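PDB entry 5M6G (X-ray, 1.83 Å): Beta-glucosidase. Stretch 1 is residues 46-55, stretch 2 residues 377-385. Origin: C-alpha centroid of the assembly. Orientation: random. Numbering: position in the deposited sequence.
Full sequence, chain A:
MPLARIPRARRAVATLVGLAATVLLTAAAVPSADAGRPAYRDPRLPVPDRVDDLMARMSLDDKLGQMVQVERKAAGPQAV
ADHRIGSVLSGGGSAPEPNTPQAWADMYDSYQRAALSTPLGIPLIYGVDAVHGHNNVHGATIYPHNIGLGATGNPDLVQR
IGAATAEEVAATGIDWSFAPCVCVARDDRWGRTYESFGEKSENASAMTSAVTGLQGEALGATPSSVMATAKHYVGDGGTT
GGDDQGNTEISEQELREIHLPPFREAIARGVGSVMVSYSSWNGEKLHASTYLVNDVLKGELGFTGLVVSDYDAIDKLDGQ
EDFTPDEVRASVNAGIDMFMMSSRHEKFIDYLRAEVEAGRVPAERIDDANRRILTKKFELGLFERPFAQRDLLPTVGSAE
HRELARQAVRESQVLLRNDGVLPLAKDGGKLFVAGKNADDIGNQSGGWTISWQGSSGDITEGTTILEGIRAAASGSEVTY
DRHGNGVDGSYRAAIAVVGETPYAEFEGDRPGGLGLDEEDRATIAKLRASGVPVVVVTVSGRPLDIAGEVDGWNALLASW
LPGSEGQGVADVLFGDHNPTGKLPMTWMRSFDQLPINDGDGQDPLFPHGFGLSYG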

# COMPACT_ATOMS: atom_id res chain seq x y z
N PRO A 46 13.16 -11.03 29.66
CA PRO A 46 12.19 -10.06 29.13
C PRO A 46 12.86 -9.10 28.16
O PRO A 46 14.02 -8.71 28.36
CB PRO A 46 11.68 -9.34 30.39
CG PRO A 46 11.91 -10.32 31.49
CD PRO A 46 13.16 -11.07 31.13
N VAL A 47 12.12 -8.72 27.12
CA VAL A 47 12.68 -7.86 26.07
C VAL A 47 13.30 -6.58 26.63
O VAL A 47 14.45 -6.27 26.27
CB VAL A 47 11.61 -7.57 25.00
CG1 VAL A 47 12.07 -6.43 24.09
CG2 VAL A 47 11.34 -8.85 24.19
N PRO A 48 12.63 -5.80 27.50
CA PRO A 48 13.27 -4.56 27.98
C PRO A 48 14.61 -4.80 28.68
O PRO A 48 15.50 -3.94 28.58
CB PRO A 48 12.22 -3.98 28.94
CG PRO A 48 10.95 -4.56 28.54
CD PRO A 48 11.28 -5.96 28.06
N ASP A 49 14.77 -5.93 29.38
CA ASP A 49 16.07 -6.23 30.00
C ASP A 49 17.13 -6.57 28.96
O ASP A 49 18.31 -6.23 29.13
CB ASP A 49 15.93 -7.39 30.99
CG ASP A 49 14.96 -7.09 32.12
OD1 ASP A 49 14.72 -5.89 32.40
OD2 ASP A 49 14.42 -8.05 32.71
N ARG A 50 16.73 -7.25 27.88
CA ARG A 50 17.65 -7.52 26.78
C ARG A 50 18.06 -6.23 26.08
O ARG A 50 19.24 -6.04 25.76
CB ARG A 50 17.01 -8.49 25.78
CG ARG A 50 16.63 -9.84 26.39
CD ARG A 50 16.09 -10.82 25.33
NE ARG A 50 17.13 -11.31 24.43
CZ ARG A 50 16.90 -12.13 23.41
NH1 ARG A 50 15.66 -12.54 23.15
NH2 ARG A 50 17.90 -12.53 22.63
N VAL A 51 17.09 -5.34 25.84
CA VAL A 51 17.39 -4.03 25.26
C VAL A 51 18.35 -3.25 26.16
O VAL A 51 19.33 -2.68 25.68
CB VAL A 51 16.08 -3.26 25.04
CG1 VAL A 51 16.39 -1.82 24.69
CG2 VAL A 51 15.25 -3.93 23.92
N ASP A 52 18.07 -3.20 27.46
CA ASP A 52 18.96 -2.47 28.37
C ASP A 52 20.39 -2.98 28.29
O ASP A 52 21.35 -2.20 28.24
CB ASP A 52 18.44 -2.57 29.80
CG ASP A 52 17.21 -1.71 30.05
OD1 ASP A 52 16.92 -0.83 29.21
OD2 ASP A 52 16.55 -1.90 31.10
N ASP A 53 20.57 -4.31 28.29
CA ASP A 53 21.91 -4.87 28.31
C ASP A 53 22.66 -4.57 27.01
O ASP A 53 23.83 -4.18 27.04
CB ASP A 53 21.85 -6.37 28.54
CG ASP A 53 23.22 -6.99 28.59
OD1 ASP A 53 23.90 -6.78 29.62
OD2 ASP A 53 23.62 -7.64 27.61
N LEU A 54 21.98 -4.75 25.87
CA LEU A 54 22.60 -4.44 24.59
C LEU A 54 23.00 -2.98 24.50
O LEU A 54 24.14 -2.65 24.15
CB LEU A 54 21.65 -4.81 23.45
CG LEU A 54 22.11 -4.56 22.01
CD1 LEU A 54 23.46 -5.22 21.73
CD2 LEU A 54 21.04 -5.03 21.01
N MET A 55 22.07 -2.06 24.81
CA MET A 55 22.41 -0.65 24.72
C MET A 55 23.54 -0.28 25.67
O MET A 55 24.36 0.59 25.34
CB MET A 55 21.17 0.21 24.98
CG MET A 55 20.19 0.14 23.82
SD MET A 55 18.71 1.12 24.04
CE MET A 55 19.42 2.77 24.17
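Stretch 2, residues 377-385: KFELGLFER

Stretch 2 packs on one face of the stretch 1 helix through a knob-into-hole contact centred on Phe378, with a salt bridge beside it. Stretch 1 is helical from Val47 onward, with Pro46 at the N-cap. Stretch 2 enters as the last part of a helix, its CA trace from Lys377 to Leu380 running roughly opposite to stretch 1. Gly381, with positive phi, closes it in a Schellman motif: Gly381 N bonds to Phe378 O (3.0 Å) and Leu382 N to Lys377 O (3.2 Å). The chain then turns partly back, and Phe383 and Glu384 also reach stretch 1.

The backbones are nearest at Val47 and Phe378, whose CA atoms are 6.3 Å apart. The Phe378 side chain, chi1 m, sits among Val47, Arg50, Val51 and Leu54. Its CB lies 3.8 Å from Val47 CG1, its CD2 3.6 Å from Val51 CG2, and its CZ 4.0 Å from Leu54 CD2. Arg50 CB covers one ring face, 3.9 Å from the Phe378 ring centroid, in a CH-pi contact. Phe378 CE1 lies over a face of the Arg50 guanidinium, 3.4 Å from Arg50 NE.

Glu384 meets the guanidinium at its edge. Arg50 NH1 donates to Glu384 OE1 (3.0 Å) and Arg50 NH2 to Glu384 OE2 (2.7 Å), a two-pronged salt bridge. Phe383 CZ packs 3.7 Å from Leu54 CD2.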

# COMPACT_ATOMS: atom_id res chain seq x y z
N LYS A 377 13.18 -5.33 17.10
CA LYS A 377 14.03 -6.43 16.65
C LYS A 377 13.94 -7.62 17.60
O LYS A 377 13.85 -8.77 17.16
CB LYS A 377 15.48 -5.95 16.50
CG LYS A 377 15.67 -4.98 15.35
CD LYS A 377 17.16 -4.65 15.15
CE LYS A 377 17.39 -3.89 13.86
NZ LYS A 377 18.85 -3.75 13.56
N PHE A 378 13.96 -7.38 18.92
CA PHE A 378 13.81 -8.49 19.86
C PHE A 378 12.42 -9.11 19.78
O PHE A 378 12.28 -10.34 19.80
CB PHE A 378 14.08 -8.04 21.29
CG PHE A 378 15.53 -7.88 21.62
CD1 PHE A 378 16.33 -9.00 21.83
CD2 PHE A 378 16.10 -6.62 21.71
CE1 PHE A 378 17.69 -8.86 22.12
CE2 PHE A 378 17.44 -6.47 22.01
CZ PHE A 378 18.24 -7.60 22.21
N GLU A 379 11.39 -8.28 19.70
CA GLU A 379 10.03 -8.80 19.63
C GLU A 379 9.84 -9.64 18.37
O GLU A 379 9.18 -10.68 18.40
CB GLU A 379 9.01 -7.66 19.68
CG GLU A 379 8.92 -7.00 21.06
CD GLU A 379 8.10 -5.71 21.07
OE1 GLU A 379 7.96 -5.07 20.01
OE2 GLU A 379 7.61 -5.33 22.15
N LEU A 380 10.44 -9.21 17.26
CA LEU A 380 10.32 -9.97 16.02
C LEU A 380 11.07 -11.29 16.06
O LEU A 380 10.96 -12.06 15.10
CB LEU A 380 10.83 -9.12 14.85
CG LEU A 380 9.80 -8.10 14.35
CD1 LEU A 380 10.47 -7.07 13.47
CD2 LEU A 380 8.69 -8.83 13.59
N GLY A 381 11.83 -11.56 17.12
CA GLY A 381 12.56 -12.80 17.24
C GLY A 381 13.83 -12.86 16.44
O GLY A 381 14.39 -13.94 16.28
N LEU A 382 14.33 -11.71 15.96
CA LEU A 382 15.47 -11.69 15.05
C LEU A 382 16.75 -12.15 15.73
O LEU A 382 17.68 -12.62 15.05
CB LEU A 382 15.66 -10.29 14.47
CG LEU A 382 14.57 -9.87 13.49
CD1 LEU A 382 14.76 -8.41 13.05
CD2 LEU A 382 14.56 -10.79 12.28
N PHE A 383 16.86 -11.99 17.05
CA PHE A 383 18.06 -12.43 17.75
C PHE A 383 18.09 -13.94 17.93
O PHE A 383 19.14 -14.50 18.24
CB PHE A 383 18.17 -11.75 19.12
CG PHE A 383 18.58 -10.29 19.06
CD1 PHE A 383 17.65 -9.30 18.78
CD2 PHE A 383 19.89 -9.92 19.32
CE1 PHE A 383 18.02 -7.96 18.75
CE2 PHE A 383 20.27 -8.58 19.29
CZ PHE A 383 19.34 -7.60 19.00
N GLU A 384 16.95 -14.61 17.76
CA GLU A 384 16.84 -16.06 17.84
C GLU A 384 16.73 -16.72 16.47
O GLU A 384 17.34 -17.76 16.23
CB GLU A 384 15.63 -16.46 18.69
CG GLU A 384 15.86 -16.40 20.20
CD GLU A 384 16.12 -14.99 20.70
OE1 GLU A 384 15.20 -14.15 20.66
OE2 GLU A 384 17.25 -14.73 21.14
N ARG A 385 15.97 -16.10 15.55
CA ARG A 385 15.66 -16.68 14.23
C ARG A 385 15.86 -15.60 13.18
O ARG A 385 14.89 -14.98 12.72
CB ARG A 385 14.22 -17.21 14.19
CG ARG A 385 13.96 -18.38 15.12
CD ARG A 385 12.47 -18.61 15.34
NE ARG A 385 11.88 -17.56 16.16
CZ ARG A 385 12.02 -17.48 17.48
NH1 ARG A 385 12.74 -18.40 18.13
NH2 ARG A 385 11.45 -16.50 18.16